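Long-range contacts in thiol-activated cytolysin (Desulfobulbus propionicus, PDB 6NAL), which probably binds target membranes and assembles into large pores, as the cholesterol-dependent cytolysins do, starting from a water-soluble form: residues Leu6-Leu11 and Ala206-Ile211; Glu56-Ile61 and Gly348-Thr353; Ser65-Val70 and Gly86-Leu91; Trp384-Tyr389 and Arg397-Glu402; Ile425-Glu430 and Arg455-Gly460. One frame throughout, in Å; residues are numbered along the deposited sequence.

Contact 1: Leu6-Leu11 and Ala206-Ile211; sequences LINDKL and AKPADI
A short N-terminal helix, residues 2-12, lies against a single 3-10 turn, 208-211, and an asparagine side chain bridges the two, a helix-to-loop packing at the end of the molecule remote from the beta sandwich. N8 carries most of it. Its CB, directed at the turn, passes the aliphatic part of K207, with CD of that lysine 3.9 Å from it. CG stands anti to the carbonyl carbon (chi1 -79°); the side chain crosses that of K207 obliquely, and CG lies 3.2 Å from K207 CD. The two tips then divide their work. ND2 presses on the same K207 CD at 3.1 Å, a tight approach, whereas OD1 accepts the backbone N-H of A209 at 3.0 Å. That N-H comes in the carbonyl plane, on a lone pair, and the bond is moderately bent (150°). It belongs to the first turn of the 3-10 segment, whose internal bonds use the next two N-H groups, D210 to K207 O and I211 to P208 O, so the asparagine serves a donor that those bonds do not use. Apolar contacts flank the polar one: I7 CG2 meets A209 CB, and L11 slides past P208 in the opposite direction. Beyond them, W218 covers L11, and L341 covers P208. The packing is closest at the bridge itself, where N8 OD1 also sits 3.0 Å from A209 CB.

Contact 2: Glu56-Ile61 and Gly348-Thr353; sequences EADFDI and GVHGTT
Backbone bonds set the register. A57 and G351 form an antiparallel hydrogen-bonded pair, A57 N to G351 O at 3.1 Å and G351 N to A57 O at 2.9 Å, both with the donor in the carbonyl plane; F59 N to V349 O adds another bond. Side-chain polar contacts centre on H350. Its ND1 donates to D58 OD1 at 2.9 Å, almost in the ring plane, and reaches the carboxylate's anti lone pair, with the two planes turned 69° apart. NE2, the other ring nitrogen, is joined to E56 OE1 through one water. The pair of bonds should fix the ring's rotation. Apolar and van der Waals contacts fill the rest: E56 CG, anti to its backbone N (chi1 -156°), abuts H350 NE2 at 3.3 Å, the A57 backbone lies over a ring face, and V349 CG2 approaches F59 CB at 4.1 Å. E56 also meets V395 of the second subunit. Strands 44-59 and 349-372 pair here in the long, thin sheet that links the toxin's body to the C-terminal sandwich, consistent with domain 2 of the cholesterol-dependent cytolysins.

Contact 3: Ser65-Val70 and Gly86-Leu91; sequences SAYEDV and GKPQEL
Residues 65-70 wind through an irregular turn, held by V70 N to Y67 O at 3.2 Å, and lie over 86-91 without any hydrogen bond between the two, the closest CA atoms being V70 and E90 at 6.0 Å. G86, with positive phi, is the C-prime residue of the Schellman motif that ends helix 81-84, and the chain emerging from it runs beneath Y67. That tyrosine, with CG anti to its carbonyl carbon (chi1 -62°), lays one ring face on the segment. P88 CD sits 3.9 Å from the ring centroid and K87 CA 4.2 Å from it, both over the face as CH-pi contacts but offset toward the rim. At the far end of the ring, Y67 OH reaches K87 CG at 3.6 Å. V70 points its methyls at E90: CG2 comes within 3.8 Å of E90 CD, crossing the extended glutamate obliquely. L77 of strand 76-78 touches both V70 and P88. Lacking cross-segment hydrogen bonds and salt bridges, the contact rests on dispersion and CH-pi attraction, P88 and K87 carbons against the Y67 face and V70 methyls against the E90 chain.

Contact 4: Trp384-Tyr389 and Arg397-Glu402; sequences WDEISY and RHKGWE
W384 turns one face of its indole toward K399, whose CB stands over the five-membered ring, 4.2 Å from its centroid, in a CH-pi contact. CG of W384 occupies the crowded position between N and carbonyl carbon (chi1 60°), which sends NE1 along its own strand to E386 OE2 at 2.9 Å, nearly straight and in the ring plane. The carboxylate so held crosses K399 at about a right angle, E386 OE1 lying 3.3 Å from K399 CE. These three share one face of a beta hairpin, strands 378-389 and 394-408, in the C-terminal beta sandwich; within these two segments W384 with K399 and E386 with R397 are the hydrogen-bonded pairs. On the other face D385 and H398 meet with planes 75° apart, and ND1 of H398 gives OD1 of D385 a weak bond at 3.4 Å. R397 extends beside S388: its NH1 reaches E386 O through a water, while its NH2 forms a salt bridge with E390. Y55 of the second subunit packs on D385 and H398. Farther along, the W384 ring tip, CZ3, meets W401 CB at 4.1 Å.

Contact 5: Ile425-Glu430 and Arg455-Gly460; sequences ISIKTE and RTVSIG
R455 NH2 is gripped twice, by a salt bridge to D474 OD2 and by a hydrogen bond to A450 O, so both partners of this buried charge lie outside the two strands. What R455 offers to strand 422-432 is its aliphatic stem: CG stands anti to the backbone N (chi1 -172°) and the chain stays extended to CD, which comes 3.8 Å from I427 CD1; only beyond it, at chi3, does the chain bend. I427 is the hub of the contact. With CG1 anti to its carbonyl carbon (chi1 -59°), it sends CD1 across to the facing layer, where it meets V457 CG1 tip to tip, again at 3.8 Å, while its CG2 lies 4.1 Å from the same V457 methyl. A second tip-to-tip meeting lies further on, where I459 CG2 faces T429 at 3.8 Å from OG1 and 3.9 Å from CB. The T429 hydroxyl takes the crowded position between N and carbonyl carbon, and its polar partner is S443 OG in the next strand. No hydrogen bond links the two segments. Their axes, 9.1 Å apart and only 10° from parallel, belong to the two facing layers of a beta sandwich, as in domain 4 of the cholesterol-dependent cytolysins. Strand 422-432 runs between 378-389 and 440-449; strand 454-462 is flanked by 349-372 and 465-471, and F380, F468 and M470 pack into the interior between the layers.

In the fold
Contact 1 opens at the N-terminal helix, contact 2 at the end of strand 44-59, and contact 3 just after it. Contact 3 closes first, a short loop of 15 residues lying within the spans of both others. Contact 1 closes at 206-211, and contact 2 only at 348-353, so these two cross, binding early and late parts of the large N-terminal region. Strand 349-372 then carries the chain on to the sandwich, where contact 4 closes a hairpin and contact 5, next in series, joins the two layers. Contacts 4 and 5 touch, W384 CB lying 4.2 Å from I425 CG1, whereas contacts 1 and 5 have centres 88 Å apart, on opposite sides of the chain's centre.

Contact 1: Leu6-Leu11 and Ala206-Ile211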
# COMPACT_ATOMS: atom_id res chain seq x y z
N LEU A 6 22.27 5.61 -59.27
CA LEU A 6 22.40 6.83 -58.48
C LEU A 6 21.55 6.77 -57.21
O LEU A 6 21.97 7.23 -56.14
CB LEU A 6 22.01 8.05 -59.32
CG LEU A 6 21.92 9.41 -58.60
CD1 LEU A 6 23.30 9.78 -58.08
CD2 LEU A 6 21.35 10.55 -59.49
N ILE A 7 20.36 6.18 -57.31
CA ILE A 7 19.50 6.04 -56.14
C ILE A 7 20.14 5.12 -55.12
O ILE A 7 20.15 5.42 -53.93
CB ILE A 7 18.10 5.58 -56.56
CG1 ILE A 7 17.41 6.76 -57.27
CG2 ILE A 7 17.28 5.15 -55.36
CD1 ILE A 7 16.15 6.37 -58.01
N ASN A 8 20.73 4.00 -55.57
CA ASN A 8 21.41 3.13 -54.63
C ASN A 8 22.53 3.86 -53.91
O ASN A 8 22.62 3.82 -52.67
CB ASN A 8 21.95 1.90 -55.34
CG ASN A 8 20.86 0.89 -55.59
OD1 ASN A 8 19.94 0.74 -54.76
ND2 ASN A 8 20.92 0.22 -56.74
N ASP A 9 23.38 4.57 -54.64
CA ASP A 9 24.51 5.21 -53.98
C ASP A 9 24.03 6.27 -53.01
O ASP A 9 24.48 6.32 -51.86
CB ASP A 9 25.47 5.79 -55.01
CG ASP A 9 25.87 4.77 -56.05
OD1 ASP A 9 26.06 3.57 -55.71
OD2 ASP A 9 25.98 5.17 -57.23
N LYS A 10 23.09 7.12 -53.42
CA LYS A 10 22.61 8.16 -52.51
C LYS A 10 21.86 7.56 -51.31
O LYS A 10 21.89 8.13 -50.20
CB LYS A 10 21.74 9.15 -53.28
CG LYS A 10 22.58 10.15 -54.13
CD LYS A 10 22.39 11.59 -53.66
CE LYS A 10 23.52 12.49 -54.17
NZ LYS A 10 24.17 13.25 -53.06
N LEU A 11 21.17 6.43 -51.50
CA LEU A 11 20.53 5.75 -50.38
C LEU A 11 21.55 5.20 -49.40
O LEU A 11 21.48 5.49 -48.20
CB LEU A 11 19.64 4.62 -50.89
CG LEU A 11 18.21 4.99 -51.23
CD1 LEU A 11 17.54 3.68 -51.62
CD2 LEU A 11 17.50 5.69 -50.11
N ALA A 206 16.46 -6.90 -52.87
CA ALA A 206 17.84 -6.99 -52.41
C ALA A 206 18.52 -5.63 -52.52
O ALA A 206 18.81 -5.01 -51.50
CB ALA A 206 18.61 -8.03 -53.22
N LYS A 207 18.79 -5.16 -53.73
CA LYS A 207 19.24 -3.78 -53.90
C LYS A 207 18.01 -2.87 -53.89
O LYS A 207 17.08 -3.09 -54.67
CB LYS A 207 20.06 -3.60 -55.18
CG LYS A 207 21.61 -3.43 -54.90
CD LYS A 207 22.08 -1.95 -54.80
CE LYS A 207 23.60 -1.82 -54.53
NZ LYS A 207 24.00 -2.02 -53.09
N PRO A 208 17.97 -1.87 -53.02
CA PRO A 208 16.70 -1.17 -52.76
C PRO A 208 16.15 -0.44 -53.97
O PRO A 208 14.92 -0.36 -54.12
CB PRO A 208 17.07 -0.18 -51.65
CG PRO A 208 18.39 -0.64 -51.11
CD PRO A 208 19.08 -1.31 -52.25
N ALA A 209 17.02 0.13 -54.80
CA ALA A 209 16.56 0.93 -55.94
C ALA A 209 15.66 0.13 -56.86
O ALA A 209 14.82 0.71 -57.57
CB ALA A 209 17.76 1.46 -56.72
N ASP A 210 15.78 -1.20 -56.85
CA ASP A 210 14.92 -2.05 -57.69
C ASP A 210 13.42 -1.85 -57.46
O ASP A 210 12.61 -2.28 -58.29
CB ASP A 210 15.23 -3.55 -57.48
CG ASP A 210 16.68 -3.93 -57.81
OD1 ASP A 210 17.54 -3.02 -58.03
OD2 ASP A 210 16.97 -5.15 -57.85
N ILE A 211 13.01 -1.26 -56.33
CA ILE A 211 11.60 -0.93 -56.13
C ILE A 211 11.13 0.17 -57.05
O ILE A 211 9.91 0.28 -57.31
CB ILE A 211 11.36 -0.53 -54.66
CG1 ILE A 211 9.87 -0.37 -54.36
CG2 ILE A 211 12.07 0.80 -54.30
CD1 ILE A 211 9.21 -1.64 -53.94

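Contact 2: Glu56-Ile61 and Gly348-Thr353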
# COMPACT_ATOMS: atom_id res chain seq x y z
N GLU A 56 5.82 1.67 -20.48
CA GLU A 56 6.78 1.47 -21.54
C GLU A 56 6.34 0.23 -22.29
O GLU A 56 6.14 -0.81 -21.66
CB GLU A 56 8.13 1.23 -20.95
CG GLU A 56 9.32 1.52 -21.76
CD GLU A 56 10.42 2.20 -20.93
OE1 GLU A 56 11.59 2.13 -21.38
OE2 GLU A 56 10.13 2.84 -19.86
N ALA A 57 6.26 0.33 -23.63
CA ALA A 57 5.92 -0.81 -24.47
C ALA A 57 6.23 -0.55 -25.94
O ALA A 57 6.31 0.59 -26.39
CB ALA A 57 4.45 -1.18 -24.32
N ASP A 58 6.39 -1.63 -26.69
CA ASP A 58 6.49 -1.52 -28.15
C ASP A 58 5.22 -0.91 -28.73
O ASP A 58 4.11 -1.36 -28.43
CB ASP A 58 6.73 -2.89 -28.75
CG ASP A 58 8.09 -3.43 -28.41
OD1 ASP A 58 9.02 -2.63 -28.06
OD2 ASP A 58 8.23 -4.68 -28.49
N PHE A 59 5.36 0.15 -29.52
CA PHE A 59 4.20 0.85 -30.08
C PHE A 59 3.78 0.15 -31.37
O PHE A 59 4.55 0.10 -32.35
CB PHE A 59 4.52 2.32 -30.34
CG PHE A 59 3.33 3.15 -30.77
CD1 PHE A 59 2.08 2.99 -30.19
CD2 PHE A 59 3.48 4.13 -31.75
CE1 PHE A 59 0.98 3.77 -30.59
CE2 PHE A 59 2.40 4.92 -32.16
CZ PHE A 59 1.15 4.75 -31.57
N ASP A 60 2.56 -0.38 -31.35
CA ASP A 60 1.91 -0.97 -32.52
C ASP A 60 1.26 0.11 -33.38
O ASP A 60 0.50 0.95 -32.88
CB ASP A 60 0.82 -1.95 -32.08
CG ASP A 60 1.18 -3.39 -32.34
OD1 ASP A 60 2.25 -3.62 -32.95
OD2 ASP A 60 0.39 -4.28 -31.91
N ILE A 61 1.53 0.08 -34.68
CA ILE A 61 1.05 1.13 -35.58
C ILE A 61 -0.24 0.64 -36.23
O ILE A 61 -0.22 -0.30 -37.02
CB ILE A 61 2.09 1.49 -36.64
CG1 ILE A 61 3.49 1.65 -36.06
CG2 ILE A 61 1.63 2.71 -37.37
CD1 ILE A 61 3.65 2.78 -35.16
N GLY A 348 9.87 -0.29 -36.20
CA GLY A 348 9.09 -0.38 -34.97
C GLY A 348 9.74 0.48 -33.91
O GLY A 348 10.96 0.51 -33.77
N VAL A 349 8.92 1.23 -33.18
CA VAL A 349 9.45 2.03 -32.09
C VAL A 349 8.92 1.54 -30.74
O VAL A 349 7.92 0.82 -30.66
CB VAL A 349 9.15 3.53 -32.25
CG1 VAL A 349 10.01 4.09 -33.38
CG2 VAL A 349 7.70 3.78 -32.53
N HIS A 350 9.67 1.90 -29.70
CA HIS A 350 9.32 1.86 -28.28
C HIS A 350 8.60 3.14 -27.93
O HIS A 350 8.93 4.21 -28.44
CB HIS A 350 10.59 1.76 -27.44
CG HIS A 350 10.51 0.81 -26.28
ND1 HIS A 350 10.22 -0.53 -26.43
CD2 HIS A 350 10.71 1.01 -24.95
CE1 HIS A 350 10.23 -1.11 -25.24
NE2 HIS A 350 10.52 -0.20 -24.33
N GLY A 351 7.63 3.04 -27.04
CA GLY A 351 6.95 4.22 -26.54
C GLY A 351 6.97 4.26 -25.02
O GLY A 351 6.95 3.22 -24.35
N THR A 352 6.97 5.47 -24.50
CA THR A 352 6.83 5.71 -23.06
C THR A 352 5.81 6.82 -22.85
O THR A 352 5.75 7.76 -23.65
CB THR A 352 8.14 6.15 -22.39
OG1 THR A 352 9.05 5.06 -22.34
CG2 THR A 352 7.88 6.70 -20.97
N THR A 353 5.04 6.73 -21.78
CA THR A 353 4.08 7.78 -21.45
C THR A 353 3.83 7.74 -19.94
O THR A 353 3.81 6.67 -19.34
CB THR A 353 2.79 7.58 -22.25
OG1 THR A 353 1.90 8.70 -22.06
CG2 THR A 353 2.12 6.27 -21.81
O HOH W 1 12.12 -0.99 -22.14

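Contact 3: Ser65-Val70 and Gly86-Leu91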
# COMPACT_ATOMS: atom_id res chain seq x y z
N SER A 65 -7.93 4.77 -40.64
CA SER A 65 -9.11 4.72 -41.51
C SER A 65 -8.94 5.55 -42.78
O SER A 65 -9.44 5.19 -43.85
CB SER A 65 -10.31 5.26 -40.73
OG SER A 65 -10.13 6.67 -40.52
N ALA A 66 -8.27 6.68 -42.68
CA ALA A 66 -8.23 7.63 -43.79
C ALA A 66 -6.99 7.47 -44.63
O ALA A 66 -6.84 8.16 -45.63
CB ALA A 66 -8.31 9.08 -43.28
N TYR A 67 -6.09 6.56 -44.24
CA TYR A 67 -4.89 6.29 -45.02
C TYR A 67 -4.71 4.81 -45.34
O TYR A 67 -3.57 4.35 -45.44
CB TYR A 67 -3.66 6.80 -44.29
CG TYR A 67 -3.64 8.29 -44.06
CD1 TYR A 67 -4.42 8.87 -43.05
CD2 TYR A 67 -2.83 9.11 -44.82
CE1 TYR A 67 -4.39 10.24 -42.84
CE2 TYR A 67 -2.80 10.48 -44.59
CZ TYR A 67 -3.58 11.01 -43.61
OH TYR A 67 -3.55 12.34 -43.42
N GLU A 68 -5.81 4.06 -45.49
CA GLU A 68 -5.72 2.67 -45.93
C GLU A 68 -5.06 2.57 -47.30
O GLU A 68 -4.28 1.65 -47.56
CB GLU A 68 -7.10 2.00 -46.01
CG GLU A 68 -8.03 2.13 -44.79
CD GLU A 68 -9.12 1.02 -44.72
OE1 GLU A 68 -9.37 0.33 -45.76
OE2 GLU A 68 -9.71 0.86 -43.61
N ASP A 69 -5.35 3.51 -48.20
CA ASP A 69 -4.79 3.48 -49.56
C ASP A 69 -3.34 3.91 -49.63
O ASP A 69 -2.76 3.87 -50.71
CB ASP A 69 -5.61 4.37 -50.48
CG ASP A 69 -5.48 5.87 -50.14
OD1 ASP A 69 -4.95 6.24 -49.04
OD2 ASP A 69 -5.91 6.68 -50.98
N VAL A 70 -2.70 4.20 -48.50
CA VAL A 70 -1.29 4.58 -48.43
C VAL A 70 -0.46 3.64 -47.57
O VAL A 70 0.77 3.76 -47.53
CB VAL A 70 -1.17 6.03 -47.92
CG1 VAL A 70 0.15 6.32 -47.33
CG2 VAL A 70 -1.50 6.96 -49.08
N GLY A 86 -0.78 8.90 -36.80
CA GLY A 86 -1.86 8.50 -37.69
C GLY A 86 -1.98 9.22 -39.02
O GLY A 86 -3.05 9.13 -39.66
N LYS A 87 -0.92 9.93 -39.46
CA LYS A 87 -0.89 10.61 -40.75
C LYS A 87 0.37 10.26 -41.55
O LYS A 87 1.28 11.08 -41.76
CB LYS A 87 -1.00 12.12 -40.54
CG LYS A 87 -2.35 12.51 -39.98
CD LYS A 87 -2.42 13.98 -39.63
CE LYS A 87 -3.80 14.39 -39.08
NZ LYS A 87 -4.24 13.66 -37.82
N PRO A 88 0.45 9.03 -42.03
CA PRO A 88 1.62 8.63 -42.82
C PRO A 88 1.67 9.37 -44.15
O PRO A 88 0.64 9.68 -44.76
CB PRO A 88 1.43 7.12 -43.00
CG PRO A 88 -0.04 6.95 -43.01
CD PRO A 88 -0.61 8.00 -42.04
N GLN A 89 2.89 9.69 -44.57
CA GLN A 89 3.15 10.55 -45.71
C GLN A 89 3.55 9.65 -46.87
O GLN A 89 4.63 9.03 -46.86
CB GLN A 89 4.23 11.59 -45.38
CG GLN A 89 4.48 12.57 -46.54
CD GLN A 89 5.65 13.53 -46.32
OE1 GLN A 89 6.07 13.79 -45.19
NE2 GLN A 89 6.19 14.06 -47.43
N GLU A 90 2.66 9.55 -47.85
CA GLU A 90 2.95 8.82 -49.07
C GLU A 90 4.20 9.36 -49.78
O GLU A 90 4.46 10.57 -49.82
CB GLU A 90 1.74 8.91 -49.98
CG GLU A 90 1.74 8.00 -51.21
CD GLU A 90 0.46 8.20 -52.05
OE1 GLU A 90 -0.13 9.31 -51.95
OE2 GLU A 90 0.03 7.26 -52.78
N LEU A 91 5.00 8.43 -50.29
CA LEU A 91 6.11 8.69 -51.19
C LEU A 91 5.63 8.33 -52.59
O LEU A 91 5.73 7.19 -53.03
CB LEU A 91 7.32 7.86 -50.79
CG LEU A 91 8.46 7.93 -51.79
CD1 LEU A 91 8.77 9.40 -51.99
CD2 LEU A 91 9.66 7.21 -51.32

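Contact 4: Trp384-Tyr389 and Arg397-Glu402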
# COMPACT_ATOMS: atom_id res chain seq x y z
N TRP A 384 -8.03 3.45 21.12
CA TRP A 384 -7.78 3.22 19.71
C TRP A 384 -7.04 4.41 19.14
O TRP A 384 -6.89 5.45 19.78
CB TRP A 384 -9.07 2.98 18.91
CG TRP A 384 -10.04 4.11 18.95
CD1 TRP A 384 -10.09 5.16 18.11
CD2 TRP A 384 -11.10 4.30 19.89
NE1 TRP A 384 -11.09 6.04 18.49
CE2 TRP A 384 -11.74 5.52 19.57
CE3 TRP A 384 -11.59 3.56 20.97
CZ2 TRP A 384 -12.82 6.02 20.30
CZ3 TRP A 384 -12.67 4.06 21.70
CH2 TRP A 384 -13.28 5.27 21.34
N ASP A 385 -6.61 4.25 17.89
CA ASP A 385 -5.92 5.31 17.18
C ASP A 385 -6.81 5.81 16.06
O ASP A 385 -7.49 5.02 15.41
CB ASP A 385 -4.59 4.80 16.61
CG ASP A 385 -3.47 4.76 17.65
OD1 ASP A 385 -3.54 5.52 18.68
OD2 ASP A 385 -2.51 3.98 17.41
N GLU A 386 -6.81 7.11 15.82
CA GLU A 386 -7.54 7.68 14.70
C GLU A 386 -6.59 8.29 13.68
O GLU A 386 -5.71 9.10 14.03
CB GLU A 386 -8.55 8.72 15.19
CG GLU A 386 -9.81 8.10 15.79
CD GLU A 386 -10.73 9.12 16.49
OE1 GLU A 386 -10.57 10.35 16.25
OE2 GLU A 386 -11.62 8.67 17.27
N ILE A 387 -6.80 7.94 12.41
CA ILE A 387 -5.91 8.33 11.33
C ILE A 387 -6.51 9.50 10.60
O ILE A 387 -7.72 9.55 10.36
CB ILE A 387 -5.66 7.14 10.40
CG1 ILE A 387 -4.48 6.31 10.91
CG2 ILE A 387 -5.29 7.57 9.02
CD1 ILE A 387 -4.55 6.06 12.41
N SER A 388 -5.67 10.46 10.26
CA SER A 388 -6.08 11.64 9.52
C SER A 388 -4.97 11.99 8.52
O SER A 388 -3.79 11.72 8.75
CB SER A 388 -6.40 12.76 10.53
OG SER A 388 -7.20 13.72 9.92
N TYR A 389 -5.35 12.53 7.37
CA TYR A 389 -4.38 13.10 6.43
C TYR A 389 -4.66 14.59 6.33
O TYR A 389 -5.75 14.99 5.93
CB TYR A 389 -4.44 12.46 5.06
CG TYR A 389 -4.00 11.02 5.08
CD1 TYR A 389 -2.71 10.67 4.81
CD2 TYR A 389 -4.90 10.00 5.36
CE1 TYR A 389 -2.33 9.32 4.78
CE2 TYR A 389 -4.54 8.67 5.35
CZ TYR A 389 -3.25 8.34 5.05
OH TYR A 389 -2.88 7.01 5.08
N ARG A 397 -3.80 10.02 16.07
CA ARG A 397 -4.20 10.52 17.38
C ARG A 397 -4.70 9.37 18.27
O ARG A 397 -5.65 8.68 17.92
CB ARG A 397 -5.28 11.58 17.27
CG ARG A 397 -4.92 12.76 16.43
CD ARG A 397 -6.06 13.82 16.38
NE ARG A 397 -5.55 15.05 15.80
CZ ARG A 397 -5.68 15.39 14.52
NH1 ARG A 397 -6.32 14.59 13.69
NH2 ARG A 397 -5.16 16.52 14.06
N HIS A 398 -4.03 9.17 19.40
CA HIS A 398 -4.48 8.22 20.41
C HIS A 398 -5.75 8.73 21.07
O HIS A 398 -5.83 9.89 21.44
CB HIS A 398 -3.39 8.01 21.45
CG HIS A 398 -3.70 6.92 22.43
ND1 HIS A 398 -4.00 5.63 22.06
CD2 HIS A 398 -3.76 6.94 23.78
CE1 HIS A 398 -4.24 4.91 23.13
NE2 HIS A 398 -4.11 5.69 24.19
N LYS A 399 -6.75 7.86 21.19
CA LYS A 399 -8.05 8.24 21.73
C LYS A 399 -8.55 7.16 22.69
O LYS A 399 -8.04 6.04 22.73
CB LYS A 399 -9.08 8.44 20.63
CG LYS A 399 -8.75 9.47 19.59
CD LYS A 399 -9.07 10.87 20.05
CE LYS A 399 -9.17 11.79 18.83
NZ LYS A 399 -8.83 13.21 19.15
N GLY A 400 -9.56 7.52 23.45
CA GLY A 400 -10.05 6.67 24.51
C GLY A 400 -11.54 6.84 24.66
O GLY A 400 -12.08 7.94 24.58
N TRP A 401 -12.23 5.74 24.92
CA TRP A 401 -13.63 5.82 25.27
C TRP A 401 -13.82 6.62 26.55
O TRP A 401 -13.08 6.44 27.52
CB TRP A 401 -14.17 4.42 25.49
CG TRP A 401 -15.59 4.36 25.84
CD1 TRP A 401 -16.60 5.03 25.25
CD2 TRP A 401 -16.18 3.55 26.85
NE1 TRP A 401 -17.80 4.68 25.82
CE2 TRP A 401 -17.56 3.78 26.82
CE3 TRP A 401 -15.67 2.67 27.80
CZ2 TRP A 401 -18.43 3.14 27.66
CZ3 TRP A 401 -16.53 2.04 28.64
CH2 TRP A 401 -17.91 2.27 28.56
N GLU A 402 -14.87 7.46 26.57
CA GLU A 402 -15.08 8.36 27.71
C GLU A 402 -15.34 7.58 28.98
O GLU A 402 -15.01 8.04 30.09
CB GLU A 402 -16.23 9.33 27.39
CG GLU A 402 -17.67 8.75 27.58
CD GLU A 402 -18.71 9.35 26.58
OE1 GLU A 402 -18.91 8.75 25.48
OE2 GLU A 402 -19.31 10.41 26.88
O HOH W 2 -6.75 11.77 13.61

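Contact 5: Ile425-Glu430 and Arg455-Gly460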
# COMPACT_ATOMS: atom_id res chain seq x y z
N ILE A 425 -7.28 -1.23 17.95
CA ILE A 425 -8.22 -1.23 19.05
C ILE A 425 -7.66 -2.06 20.18
O ILE A 425 -7.19 -3.18 19.98
CB ILE A 425 -9.57 -1.81 18.61
CG1 ILE A 425 -10.41 -0.80 17.84
CG2 ILE A 425 -10.36 -2.18 19.78
CD1 ILE A 425 -9.84 -0.43 16.53
N SER A 426 -7.73 -1.52 21.39
CA SER A 426 -7.35 -2.26 22.58
C SER A 426 -8.51 -2.26 23.56
O SER A 426 -9.19 -1.24 23.74
CB SER A 426 -6.09 -1.66 23.18
OG SER A 426 -6.02 -1.85 24.59
N ILE A 427 -8.75 -3.43 24.16
CA ILE A 427 -9.88 -3.64 25.06
C ILE A 427 -9.40 -4.41 26.26
O ILE A 427 -8.80 -5.46 26.09
CB ILE A 427 -11.03 -4.43 24.41
CG1 ILE A 427 -11.53 -3.71 23.18
CG2 ILE A 427 -12.20 -4.60 25.40
CD1 ILE A 427 -12.56 -4.56 22.39
N LYS A 428 -9.71 -3.91 27.46
CA LYS A 428 -9.34 -4.57 28.71
C LYS A 428 -10.56 -4.60 29.62
O LYS A 428 -11.25 -3.60 29.76
CB LYS A 428 -8.19 -3.85 29.45
CG LYS A 428 -7.61 -4.61 30.63
CD LYS A 428 -7.05 -3.69 31.67
CE LYS A 428 -5.58 -3.36 31.40
NZ LYS A 428 -5.05 -2.41 32.43
N THR A 429 -10.80 -5.74 30.28
CA THR A 429 -11.88 -5.87 31.24
C THR A 429 -11.35 -6.33 32.59
O THR A 429 -10.56 -7.28 32.66
CB THR A 429 -12.94 -6.86 30.75
OG1 THR A 429 -12.35 -8.16 30.50
CG2 THR A 429 -13.56 -6.39 29.48
N GLU A 430 -11.80 -5.69 33.67
CA GLU A 430 -11.41 -6.11 35.01
C GLU A 430 -12.65 -6.29 35.88
O GLU A 430 -13.65 -5.59 35.74
CB GLU A 430 -10.47 -5.11 35.63
CG GLU A 430 -9.18 -4.94 34.88
CD GLU A 430 -8.46 -3.67 35.30
OE1 GLU A 430 -8.94 -2.57 34.97
OE2 GLU A 430 -7.41 -3.77 35.96
N ARG A 455 -17.83 -5.96 17.06
CA ARG A 455 -17.03 -6.66 18.05
C ARG A 455 -17.78 -6.59 19.37
O ARG A 455 -18.18 -5.50 19.80
CB ARG A 455 -15.64 -6.04 18.17
CG ARG A 455 -14.73 -6.86 19.06
CD ARG A 455 -13.34 -6.35 19.15
NE ARG A 455 -12.66 -6.31 17.86
CZ ARG A 455 -11.99 -7.33 17.35
NH1 ARG A 455 -11.96 -8.48 18.01
NH2 ARG A 455 -11.39 -7.21 16.18
N THR A 456 -17.99 -7.74 20.00
CA THR A 456 -18.75 -7.84 21.24
C THR A 456 -17.85 -8.42 22.30
O THR A 456 -17.20 -9.44 22.07
CB THR A 456 -19.97 -8.74 21.07
OG1 THR A 456 -20.83 -8.22 20.06
CG2 THR A 456 -20.77 -8.80 22.34
N VAL A 457 -17.77 -7.79 23.46
CA VAL A 457 -17.07 -8.38 24.59
C VAL A 457 -18.05 -8.51 25.74
O VAL A 457 -18.64 -7.52 26.18
CB VAL A 457 -15.82 -7.58 25.01
CG1 VAL A 457 -15.01 -7.15 23.79
CG2 VAL A 457 -16.13 -6.40 25.82
N SER A 458 -18.26 -9.75 26.19
CA SER A 458 -19.18 -10.06 27.28
C SER A 458 -18.39 -10.54 28.48
O SER A 458 -17.52 -11.40 28.35
CB SER A 458 -20.18 -11.16 26.88
OG SER A 458 -20.80 -10.85 25.65
N ILE A 459 -18.67 -9.99 29.63
CA ILE A 459 -18.14 -10.59 30.83
C ILE A 459 -19.33 -11.04 31.66
O ILE A 459 -20.40 -10.43 31.63
CB ILE A 459 -17.23 -9.64 31.64
CG1 ILE A 459 -17.94 -8.35 31.99
CG2 ILE A 459 -15.94 -9.39 30.90
CD1 ILE A 459 -17.10 -7.49 32.90
N GLY A 460 -19.14 -12.14 32.37
CA GLY A 460 -20.15 -12.62 33.28
C GLY A 460 -19.50 -13.36 34.42
O GLY A 460 -18.30 -13.16 34.70